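Local coordinates for protein glycoside Hydrolase (PDB 5T9X) that probably hydrolyses agarose as a family 16 glycoside hydrolase within the agarose-degrading pathway of the human gut bacterium Bacteroides uniformis, at residues 265-269 against 270-274; 304-307 against 308-311; 208-211 against 212-216; 244-247 against 248-251. All blocks are in the same frame, centred on the assembly; numbering follows the deposited sequence.

Contact 1: 265-269 against 270-274; sequences EYYVD and GKMVR
A beta hairpin with a type I' turn joins Val268 to Lys271, and the two residues bond to each other in both directions: Val268 N donates to Lys271 O at 2.9 Å, and Lys271 N to Val268 O at 3.0 Å. The second donor stands well above the carbonyl plane, as the tight turn brings it in from over the C=O group. Asp269 and Gly270 form the corner, both with positive phi, and a water accepts from Gly270 N at 3.0 Å while donating weakly to Tyr267 O. Further down, the register slips by one residue. Tyr266 faces both Val273 and Arg274, a classic beta bulge, with Tyr266 O taking Val273 N at 3.0 Å and Tyr266 N giving to Arg274 O at 2.8 Å. The hairpin closes one end of an antiparallel sheet of the jelly-roll sandwich expected for family 16 enzymes. On the face that meets the opposing sheet, Val268 CG2 rests against Val273 CG2 at 3.8 Å, and the hydroxyl of Tyr266 reaches Ser218 O on strand 215-224. The other face carries a Met-aromatic contact. Met272 bends at chi2 (48°) after CG leaves anti to the backbone nitrogen, which carries SD above the Tyr267 ring, 5.0 Å from its centroid, while CB lies close by CE1. That ring is tethered at its far end, where Tyr267 OH donates to Glu265 OE1 at 2.7 Å, on the anti side but tilted out of the carboxylate plane; Glu265 OE2 forms a salt bridge with Arg275.

Contact 2: 304-307 against 308-311; sequences EDQS and WRAI
Ala310 N donates to Gln306 O at 2.8 Å, and one step on Ile311 N donates to Ser307 O, also at 2.8 Å; these i-to-i+4 bonds wind the short helix 307-310, with Gln306 at its N-cap position. Arg309 N adds a weak second bond to Gln306 O. A water ties the approach to the helix together, accepting from Gln306 N at 3.0 Å and from Arg309 NE at 3.1 Å, where it lies in the guanidinium plane at its edge. The Gln306 chain, extended beyond CG, brings its NE2 into a nearly straight bond of 3.1 Å to Glu304 OE1. Packing follows. The Gln306 side chain runs alongside the indole of Trp308, amide and ring planes 35° apart, and OE1 lies 3.4 Å from Trp308 CZ2. Trp308 reaches this place because CG sits between its backbone N and C (chi1 59°), and one indole face is covered near its rim by Arg309 CG. The guanidinium of Arg309 makes a cation-pi contact with Tyr196 and a hydrogen bond to Thr174 O. Tyr196 OH also bonds to Gln306 OE1, while NE2 has a second acceptor in Glu194, the last residue of the EIDIIE sequence that marks family 16. Two carboxylates at one end of the amide favour this flip, with which the hydroxyl is compatible, and Gln306 probably helps position Glu194.

Contact 3: 208-211 against 212-216; sequences KFYG and PDRIH
Gly211 O is approached by two groups, the backbone N of Arg214 at 3.2 Å and a water at 3.1 Å. The first bond closes a type I beta turn from Gly211 to Arg214, with Pro212 and Asp213 at the corner, just ahead of strand 215-224 in the second sheet of the probable jelly-roll sandwich. Its donor comes from above the carbonyl plane. The same water lies 2.8 Å from Arg214 O, but its two protons cannot serve every acceptor around it, so neither bond is certain. A second water bridges the turn from backbone to side chain: it accepts from Gly211 N at 2.8 Å and donates to Asp213 OD1 at 2.9 Å. Asp213 can offer that oxygen because chi1 of 65° folds its carboxylate back between its own N and C, toward the start of the turn. Beyond the backbone, Tyr210 and Arg214 carry the contact. The Arg214 chain kinks at chi2 (-85°), which turns the guanidinium toward the phenol ring, but the two planes stand 62° apart, making this no flat stack. Trp238, on the neighbouring strand, holds both partners, its ring stacking on Tyr210 and its carbonyl oxygen accepting from Arg214 NH1; the ring of His216 stacks on it too. Tyr210 CE1 sits over the centre of one guanidinium face, 3.8 Å from Arg214 CZ, with CD1 beside it near NE.

Contact 4: 244-247 against 248-251; sequences GTIW and RNDF
Arg248 starts beside the backbone, with CB 3.7 Å from Trp247 C, and then doubles round to run alongside Ile246. A chi1 of 157° swings CG away from its own N, and bends at chi2 and chi3 bring the rest of the chain over a single methyl group. CD lies 4.1 Å from Ile246 CG2, NE and CZ come slightly nearer, and NH1 is closest at 3.7 Å from that methyl. Ile246 CG2 thus covers one face of the guanidinium, set off toward its rim. At the tip, NH2 forms a salt bridge with Asp199 and a hydrogen bond to Gly197 O. Asn249 flanks Ile246 as well, its ND2 3.6 Å from Ile246 CB. The backbone beneath is a short 3-10 turn in the loop that joins strand 227-239 of one sheet to strand 252-260 of the other: Asn249 N donates to Ile246 O at 3.1 Å, and Asp250 N makes a weak bond to Trp247 O at 3.4 Å. Trp247 points elsewhere, into the protein, where its ring meets His252 edge-to-face and NE1 gives a weak bond to Asp213 O. As the chain leaves for strand 252-260, Asp250 OD1 accepts from Phe251 N at 2.8 Å. Because the methyl lies over a face of the Arg248 guanidinium, the N-H groups keep their in-plane directions for polar partners, and NE and NH2 carry the polar bonds.

Trp247 is the residue through which three of the contacts meet. Its CH2 packs on Val268 CG1 of contact 1 at 3.7 Å, while its CD1 lies 3.6 Å from Ile215 CG1 of contact 3, so contact 4 bridges the hairpin and the start of strand 215-224. Contact 3 reaches contact 2 through Phe209, whose CE1 is 3.6 Å from Trp308 CZ3. Contacts 1 and 2 stay about 14 Å apart at their nearest atoms, on opposite sides of the chain's centre. Glu194, probably in the active-site cleft, is shared by Gln306 of contact 2 and His216 of contact 3. The sodium ion is about 13 Å from the Asp250 side chain, but Phe251 of contact 4 touches Asp332 of its site.

Contact 1: 265-269 against 270-274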
loop_
_atom_site.group_PDB
_atom_site.type_symbol
_atom_site.label_atom_id
_atom_site.label_comp_id
_atom_site.label_asym_id
_atom_site.label_seq_id
_atom_site.Cartn_x
_atom_site.Cartn_y
_atom_site.Cartn_z
ATOM N N GLU A 265 6.394 -13.894 1.604
ATOM C CA GLU A 265 6.580 -13.879 3.072
ATOM C C GLU A 265 6.432 -12.435 3.495
ATOM O O GLU A 265 7.055 -11.560 2.877
ATOM C CB GLU A 265 7.952 -14.423 3.488
ATOM C CG GLU A 265 8.052 -15.952 3.447
ATOM C CD GLU A 265 9.465 -16.532 3.723
ATOM O OE1 GLU A 265 10.419 -15.758 3.989
ATOM O OE2 GLU A 265 9.628 -17.785 3.674
ATOM N N TYR A 266 5.582 -12.176 4.496
ATOM C CA TYR A 266 5.354 -10.816 4.998
ATOM C C TYR A 266 6.076 -10.618 6.335
ATOM O O TYR A 266 6.042 -11.513 7.221
ATOM C CB TYR A 266 3.848 -10.483 5.133
ATOM C CG TYR A 266 3.068 -10.507 3.836
ATOM C CD1 TYR A 266 2.821 -9.344 3.122
ATOM C CD2 TYR A 266 2.549 -11.712 3.325
ATOM C CE1 TYR A 266 2.059 -9.374 1.944
ATOM C CE2 TYR A 266 1.815 -11.751 2.140
ATOM C CZ TYR A 266 1.570 -10.585 1.451
ATOM O OH TYR A 266 0.836 -10.631 0.274
ATOM N N TYR A 267 6.695 -9.439 6.477
ATOM C CA TYR A 267 7.484 -9.097 7.662
ATOM C C TYR A 267 6.971 -7.813 8.293
ATOM O O TYR A 267 6.852 -6.801 7.641
ATOM C CB TYR A 267 8.968 -8.971 7.312
ATOM C CG TYR A 267 9.590 -10.286 6.912
ATOM C CD1 TYR A 267 10.288 -11.053 7.838
ATOM C CD2 TYR A 267 9.477 -10.767 5.602
ATOM C CE1 TYR A 267 10.879 -12.270 7.475
ATOM C CE2 TYR A 267 10.042 -11.981 5.226
ATOM C CZ TYR A 267 10.737 -12.736 6.179
ATOM O OH TYR A 267 11.295 -13.950 5.844
ATOM N N VAL A 268 6.647 -7.864 9.575
ATOM C CA VAL A 268 6.203 -6.676 10.314
ATOM C C VAL A 268 7.214 -6.454 11.431
ATOM O O VAL A 268 7.486 -7.368 12.240
ATOM C CB VAL A 268 4.793 -6.840 10.869
ATOM C CG1 VAL A 268 4.408 -5.658 11.739
ATOM C CG2 VAL A 268 3.815 -6.980 9.718
ATOM N N ASP A 269 7.809 -5.259 11.414
ATOM C CA ASP A 269 8.897 -4.889 12.313
ATOM C C ASP A 269 9.948 -6.002 12.412
ATOM O O ASP A 269 10.326 -6.393 13.491
ATOM C CB ASP A 269 8.339 -4.474 13.682
ATOM C CG ASP A 269 7.471 -3.182 13.619
ATOM O OD1 ASP A 269 7.781 -2.204 12.859
ATOM O OD2 ASP A 269 6.457 -3.125 14.371
ATOM N N GLY A 270 10.394 -6.516 11.263
ATOM C CA GLY A 270 11.470 -7.499 11.189
ATOM C C GLY A 270 11.109 -8.947 11.514
ATOM O O GLY A 270 11.969 -9.817 11.459
ATOM N N LYS A 271 9.846 -9.214 11.840
ATOM C CA LYS A 271 9.411 -10.539 12.229
ATOM C C LYS A 271 8.560 -11.100 11.087
ATOM O O LYS A 271 7.710 -10.403 10.517
ATOM C CB LYS A 271 8.615 -10.472 13.524
ATOM C CG LYS A 271 8.527 -11.810 14.245
ATOM C CD LYS A 271 7.134 -12.117 14.835
ATOM C CE LYS A 271 7.032 -13.562 15.343
ATOM N NZ LYS A 271 5.632 -14.079 15.304
ATOM N N MET A 272 8.797 -12.356 10.752
ATOM C CA MET A 272 8.034 -13.014 9.712
ATOM C C MET A 272 6.674 -13.429 10.300
ATOM O O MET A 272 6.624 -14.297 11.169
ATOM C CB MET A 272 8.880 -14.156 9.153
ATOM C CG MET A 272 8.224 -15.375 8.562
ATOM S SD MET A 272 6.886 -15.215 7.365
ATOM C CE MET A 272 5.952 -16.608 8.028
ATOM N N VAL A 273 5.591 -12.781 9.847
ATOM C CA VAL A 273 4.245 -12.983 10.437
ATOM C C VAL A 273 3.238 -13.682 9.535
ATOM O O VAL A 273 2.158 -13.982 9.987
ATOM C CB VAL A 273 3.545 -11.662 10.900
ATOM C CG1 VAL A 273 4.344 -10.953 11.986
ATOM C CG2 VAL A 273 3.256 -10.730 9.728
ATOM N N ARG A 274 3.541 -13.858 8.252
ATOM C CA ARG A 274 2.653 -14.564 7.345
ATOM C C ARG A 274 3.358 -15.077 6.105
ATOM O O ARG A 274 3.927 -14.294 5.330
ATOM C CB ARG A 274 1.508 -13.671 6.896
ATOM C CG ARG A 274 0.530 -14.418 5.991
ATOM C CD ARG A 274 -0.746 -13.639 5.876
ATOM N NE ARG A 274 -1.652 -14.124 4.843
ATOM C CZ ARG A 274 -2.430 -15.199 4.936
ATOM N NH1 ARG A 274 -2.428 -15.961 6.036
ATOM N NH2 ARG A 274 -3.224 -15.501 3.906
HETATM O O HOH W 1 9.679 -5.659 8.516
#

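Contact 2: 304-307 against 308-311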
loop_
_atom_site.group_PDB
_atom_site.type_symbol
_atom_site.label_atom_id
_atom_site.label_comp_id
_atom_site.label_asym_id
_atom_site.label_seq_id
_atom_site.Cartn_x
_atom_site.Cartn_y
_atom_site.Cartn_z
ATOM N N GLU A 304 -6.929 5.841 -0.281
ATOM C CA GLU A 304 -8.170 5.549 -0.993
ATOM C C GLU A 304 -9.347 5.718 -0.036
ATOM O O GLU A 304 -9.301 5.257 1.092
ATOM C CB GLU A 304 -8.175 4.102 -1.525
ATOM C CG GLU A 304 -7.142 3.808 -2.603
ATOM C CD GLU A 304 -7.065 2.344 -3.067
ATOM O OE1 GLU A 304 -7.850 1.477 -2.580
ATOM O OE2 GLU A 304 -6.180 2.055 -3.935
ATOM N N ASP A 305 -10.396 6.393 -0.497
ATOM C CA ASP A 305 -11.730 6.294 0.102
ATOM C C ASP A 305 -12.455 5.171 -0.625
ATOM O O ASP A 305 -13.088 5.396 -1.659
ATOM C CB ASP A 305 -12.495 7.606 -0.077
ATOM C CG ASP A 305 -13.666 7.730 0.844
ATOM O OD1 ASP A 305 -14.012 6.740 1.547
ATOM O OD2 ASP A 305 -14.216 8.850 0.869
ATOM N N GLN A 306 -12.319 3.957 -0.103
ATOM C CA GLN A 306 -12.710 2.761 -0.843
ATOM C C GLN A 306 -14.215 2.614 -0.908
ATOM O O GLN A 306 -14.887 2.889 0.074
ATOM C CB GLN A 306 -12.096 1.527 -0.213
ATOM C CG GLN A 306 -10.602 1.429 -0.456
ATOM C CD GLN A 306 -9.953 0.305 0.325
ATOM O OE1 GLN A 306 -10.527 -0.225 1.272
ATOM N NE2 GLN A 306 -8.736 -0.048 -0.058
ATOM N N SER A 307 -14.724 2.169 -2.056
ATOM C CA SER A 307 -16.168 2.152 -2.346
ATOM C C SER A 307 -17.018 1.372 -1.346
ATOM O O SER A 307 -17.967 1.903 -0.792
ATOM C CB SER A 307 -16.416 1.618 -3.755
ATOM O OG SER A 307 -15.645 2.354 -4.683
ATOM N N TRP A 308 -16.663 0.116 -1.136
ATOM C CA TRP A 308 -17.372 -0.785 -0.207
ATOM C C TRP A 308 -17.468 -0.263 1.230
ATOM O O TRP A 308 -18.424 -0.575 1.966
ATOM C CB TRP A 308 -16.723 -2.168 -0.234
ATOM C CG TRP A 308 -15.243 -2.198 0.149
ATOM C CD1 TRP A 308 -14.162 -1.839 -0.636
ATOM C CD2 TRP A 308 -14.694 -2.639 1.400
ATOM N NE1 TRP A 308 -12.991 -2.016 0.066
ATOM C CE2 TRP A 308 -13.286 -2.502 1.315
ATOM C CE3 TRP A 308 -15.258 -3.140 2.593
ATOM C CZ2 TRP A 308 -12.425 -2.842 2.387
ATOM C CZ3 TRP A 308 -14.396 -3.475 3.678
ATOM C CH2 TRP A 308 -12.996 -3.320 3.558
ATOM N N ARG A 309 -16.482 0.532 1.632
ATOM C CA ARG A 309 -16.522 1.208 2.922
ATOM C C ARG A 309 -17.312 2.495 2.856
ATOM O O ARG A 309 -18.049 2.824 3.786
ATOM C CB ARG A 309 -15.120 1.494 3.414
ATOM C CG ARG A 309 -14.483 0.258 4.006
ATOM C CD ARG A 309 -12.998 0.437 4.158
ATOM N NE ARG A 309 -12.687 1.559 5.032
ATOM C CZ ARG A 309 -12.653 1.521 6.364
ATOM N NH1 ARG A 309 -12.923 0.401 7.038
ATOM N NH2 ARG A 309 -12.330 2.629 7.031
ATOM N N ALA A 310 -17.142 3.244 1.776
ATOM C CA ALA A 310 -17.813 4.538 1.656
ATOM C C ALA A 310 -19.334 4.376 1.559
ATOM O O ALA A 310 -20.109 5.146 2.118
ATOM C CB ALA A 310 -17.283 5.317 0.466
ATOM N N ILE A 311 -19.755 3.345 0.862
ATOM C CA ILE A 311 -21.167 3.107 0.708
ATOM C C ILE A 311 -21.873 2.736 2.021
ATOM O O ILE A 311 -23.076 2.893 2.118
ATOM C CB ILE A 311 -21.394 2.066 -0.393
ATOM C CG1 ILE A 311 -22.745 2.308 -1.040
ATOM C CG2 ILE A 311 -21.220 0.664 0.146
ATOM C CD1 ILE A 311 -22.861 1.581 -2.357
HETATM O O HOH W 2 -11.823 3.632 2.824
#

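Contact 3: 208-211 against 212-216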
loop_
_atom_site.group_PDB
_atom_site.type_symbol
_atom_site.label_atom_id
_atom_site.label_comp_id
_atom_site.label_asym_id
_atom_site.label_seq_id
_atom_site.Cartn_x
_atom_site.Cartn_y
_atom_site.Cartn_z
ATOM N N LYS A 208 -19.758 -4.968 10.901
ATOM C CA LYS A 208 -18.533 -4.572 11.605
ATOM C C LYS A 208 -17.408 -4.555 10.531
ATOM O O LYS A 208 -17.421 -5.358 9.585
ATOM C CB LYS A 208 -18.224 -5.542 12.751
ATOM N N PHE A 209 -16.489 -3.597 10.637
ATOM C CA PHE A 209 -15.308 -3.547 9.770
ATOM C C PHE A 209 -14.025 -3.804 10.567
ATOM O O PHE A 209 -13.976 -3.622 11.784
ATOM C CB PHE A 209 -15.227 -2.211 9.044
ATOM C CG PHE A 209 -16.288 -2.025 8.000
ATOM C CD1 PHE A 209 -16.013 -2.245 6.664
ATOM C CD2 PHE A 209 -17.578 -1.641 8.359
ATOM C CE1 PHE A 209 -17.004 -2.081 5.696
ATOM C CE2 PHE A 209 -18.574 -1.468 7.403
ATOM C CZ PHE A 209 -18.288 -1.687 6.067
ATOM N N TYR A 210 -12.987 -4.251 9.872
ATOM C CA TYR A 210 -11.680 -4.474 10.504
ATOM C C TYR A 210 -11.098 -3.126 10.958
ATOM O O TYR A 210 -11.173 -2.109 10.245
ATOM C CB TYR A 210 -10.720 -5.246 9.566
ATOM C CG TYR A 210 -11.005 -6.754 9.455
ATOM C CD1 TYR A 210 -10.748 -7.617 10.522
ATOM C CD2 TYR A 210 -11.507 -7.313 8.294
ATOM C CE1 TYR A 210 -10.979 -8.994 10.426
ATOM C CE2 TYR A 210 -11.750 -8.678 8.187
ATOM C CZ TYR A 210 -11.488 -9.524 9.254
ATOM O OH TYR A 210 -11.741 -10.891 9.168
ATOM N N GLY A 211 -10.549 -3.140 12.169
ATOM C CA GLY A 211 -10.166 -1.920 12.881
ATOM C C GLY A 211 -8.685 -1.576 12.849
ATOM O O GLY A 211 -7.918 -2.162 12.088
ATOM N N PRO A 212 -8.272 -0.627 13.705
ATOM C CA PRO A 212 -6.930 -0.078 13.682
ATOM C C PRO A 212 -5.870 -0.940 14.361
ATOM O O PRO A 212 -4.713 -0.515 14.459
ATOM C CB PRO A 212 -7.107 1.253 14.420
ATOM C CG PRO A 212 -8.182 0.978 15.412
ATOM C CD PRO A 212 -9.128 0.060 14.698
ATOM N N ASP A 213 -6.270 -2.112 14.854
ATOM C CA ASP A 213 -5.344 -3.163 15.292
ATOM C C ASP A 213 -4.941 -4.143 14.160
ATOM O O ASP A 213 -4.206 -5.124 14.418
ATOM C CB ASP A 213 -5.940 -3.943 16.481
ATOM C CG ASP A 213 -7.207 -4.738 16.114
ATOM O OD1 ASP A 213 -8.016 -4.313 15.229
ATOM O OD2 ASP A 213 -7.423 -5.794 16.751
ATOM N N ARG A 214 -5.401 -3.881 12.927
ATOM C CA ARG A 214 -5.157 -4.782 11.786
ATOM C C ARG A 214 -4.394 -4.128 10.662
ATOM O O ARG A 214 -4.590 -2.943 10.338
ATOM C CB ARG A 214 -6.458 -5.312 11.169
ATOM C CG ARG A 214 -7.401 -5.987 12.130
ATOM C CD ARG A 214 -7.103 -7.445 12.362
ATOM N NE ARG A 214 -8.091 -7.969 13.296
ATOM C CZ ARG A 214 -8.510 -9.232 13.366
ATOM N NH1 ARG A 214 -8.027 -10.179 12.562
ATOM N NH2 ARG A 214 -9.437 -9.560 14.273
ATOM N N ILE A 215 -3.558 -4.949 10.039
ATOM C CA ILE A 215 -2.997 -4.660 8.721
ATOM C C ILE A 215 -3.443 -5.799 7.801
ATOM O O ILE A 215 -3.318 -6.958 8.157
ATOM C CB ILE A 215 -1.468 -4.615 8.757
ATOM C CG1 ILE A 215 -0.974 -3.686 9.861
ATOM C CG2 ILE A 215 -0.916 -4.131 7.409
ATOM C CD1 ILE A 215 0.500 -3.881 10.149
ATOM N N HIS A 216 -3.966 -5.452 6.629
ATOM C CA HIS A 216 -4.297 -6.429 5.590
ATOM C C HIS A 216 -3.060 -6.761 4.774
ATOM O O HIS A 216 -2.519 -5.897 4.109
ATOM C CB HIS A 216 -5.379 -5.859 4.672
ATOM C CG HIS A 216 -6.036 -6.877 3.798
ATOM N ND1 HIS A 216 -6.468 -6.585 2.521
ATOM C CD2 HIS A 216 -6.343 -8.176 4.010
ATOM C CE1 HIS A 216 -7.011 -7.664 1.983
ATOM N NE2 HIS A 216 -6.949 -8.642 2.866
HETATM O O HOH W 3 -6.901 -1.786 9.193
HETATM O O HOH W 4 -10.507 -5.227 13.961
#

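Contact 4: 244-247 against 248-251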
loop_
_atom_site.group_PDB
_atom_site.type_symbol
_atom_site.label_atom_id
_atom_site.label_comp_id
_atom_site.label_asym_id
_atom_site.label_seq_id
_atom_site.Cartn_x
_atom_site.Cartn_y
_atom_site.Cartn_z
ATOM N N GLY A 244 -2.116 -6.383 20.703
ATOM C CA GLY A 244 -3.117 -5.442 20.219
ATOM C C GLY A 244 -2.544 -4.106 19.763
ATOM O O GLY A 244 -3.191 -3.082 19.939
ATOM N N THR A 245 -1.353 -4.105 19.163
ATOM C CA THR A 245 -0.763 -2.869 18.664
ATOM C C THR A 245 -1.702 -2.107 17.713
ATOM O O THR A 245 -2.223 -2.665 16.729
ATOM C CB THR A 245 0.539 -3.140 17.909
ATOM O OG1 THR A 245 1.417 -3.850 18.764
ATOM C CG2 THR A 245 1.216 -1.847 17.482
ATOM N N ILE A 246 -1.898 -0.834 18.033
ATOM C CA ILE A 246 -2.645 0.096 17.226
ATOM C C ILE A 246 -1.633 0.767 16.306
ATOM O O ILE A 246 -0.948 1.710 16.732
ATOM C CB ILE A 246 -3.343 1.171 18.111
ATOM C CG1 ILE A 246 -4.165 0.519 19.259
ATOM C CG2 ILE A 246 -4.182 2.142 17.270
ATOM C CD1 ILE A 246 -5.132 -0.571 18.832
ATOM N N TRP A 247 -1.592 0.327 15.041
ATOM C CA TRP A 247 -0.519 0.677 14.093
ATOM C C TRP A 247 -0.409 2.193 13.748
ATOM O O TRP A 247 0.687 2.712 13.560
ATOM C CB TRP A 247 -0.637 -0.192 12.808
ATOM C CG TRP A 247 -0.715 -1.678 13.115
ATOM C CD1 TRP A 247 -1.840 -2.455 13.109
ATOM C CD2 TRP A 247 0.358 -2.538 13.539
ATOM N NE1 TRP A 247 -1.535 -3.743 13.475
ATOM C CE2 TRP A 247 -0.196 -3.822 13.754
ATOM C CE3 TRP A 247 1.722 -2.355 13.729
ATOM C CZ2 TRP A 247 0.576 -4.917 14.158
ATOM C CZ3 TRP A 247 2.493 -3.437 14.125
ATOM C CH2 TRP A 247 1.915 -4.705 14.337
ATOM N N ARG A 248 -1.549 2.865 13.640
ATOM C CA ARG A 248 -1.688 4.336 13.610
ATOM C C ARG A 248 -0.723 5.150 14.510
ATOM O O ARG A 248 -0.306 6.260 14.171
ATOM C CB ARG A 248 -3.135 4.646 14.053
ATOM C CG ARG A 248 -3.387 6.039 14.626
ATOM C CD ARG A 248 -4.159 5.980 15.917
ATOM N NE ARG A 248 -5.486 5.498 15.635
ATOM C CZ ARG A 248 -6.387 5.146 16.539
ATOM N NH1 ARG A 248 -6.141 5.199 17.836
ATOM N NH2 ARG A 248 -7.566 4.726 16.107
ATOM N N ASN A 249 -0.428 4.623 15.684
ATOM C CA ASN A 249 0.282 5.391 16.701
ATOM C C ASN A 249 1.759 5.591 16.464
ATOM O O ASN A 249 2.354 6.400 17.131
ATOM C CB ASN A 249 0.063 4.765 18.096
ATOM C CG ASN A 249 -1.379 4.899 18.577
ATOM O OD1 ASN A 249 -2.140 5.748 18.120
ATOM N ND2 ASN A 249 -1.754 4.047 19.505
ATOM N N ASP A 250 2.357 4.856 15.548
ATOM C CA ASP A 250 3.758 5.044 15.278
ATOM C C ASP A 250 4.143 4.608 13.858
ATOM O O ASP A 250 3.294 4.111 13.111
ATOM C CB ASP A 250 4.573 4.275 16.321
ATOM C CG ASP A 250 5.794 5.054 16.798
ATOM O OD1 ASP A 250 6.558 5.631 15.955
ATOM O OD2 ASP A 250 5.973 5.089 18.038
ATOM N N PHE A 251 5.413 4.851 13.504
ATOM C CA PHE A 251 6.050 4.277 12.324
ATOM C C PHE A 251 6.308 2.789 12.547
ATOM O O PHE A 251 6.682 2.372 13.640
ATOM C CB PHE A 251 7.336 5.027 11.947
ATOM C CG PHE A 251 7.076 6.384 11.362
ATOM C CD1 PHE A 251 6.903 6.542 9.985
ATOM C CD2 PHE A 251 6.926 7.499 12.194
ATOM C CE1 PHE A 251 6.631 7.794 9.429
ATOM C CE2 PHE A 251 6.636 8.755 11.663
ATOM C CZ PHE A 251 6.502 8.907 10.267
#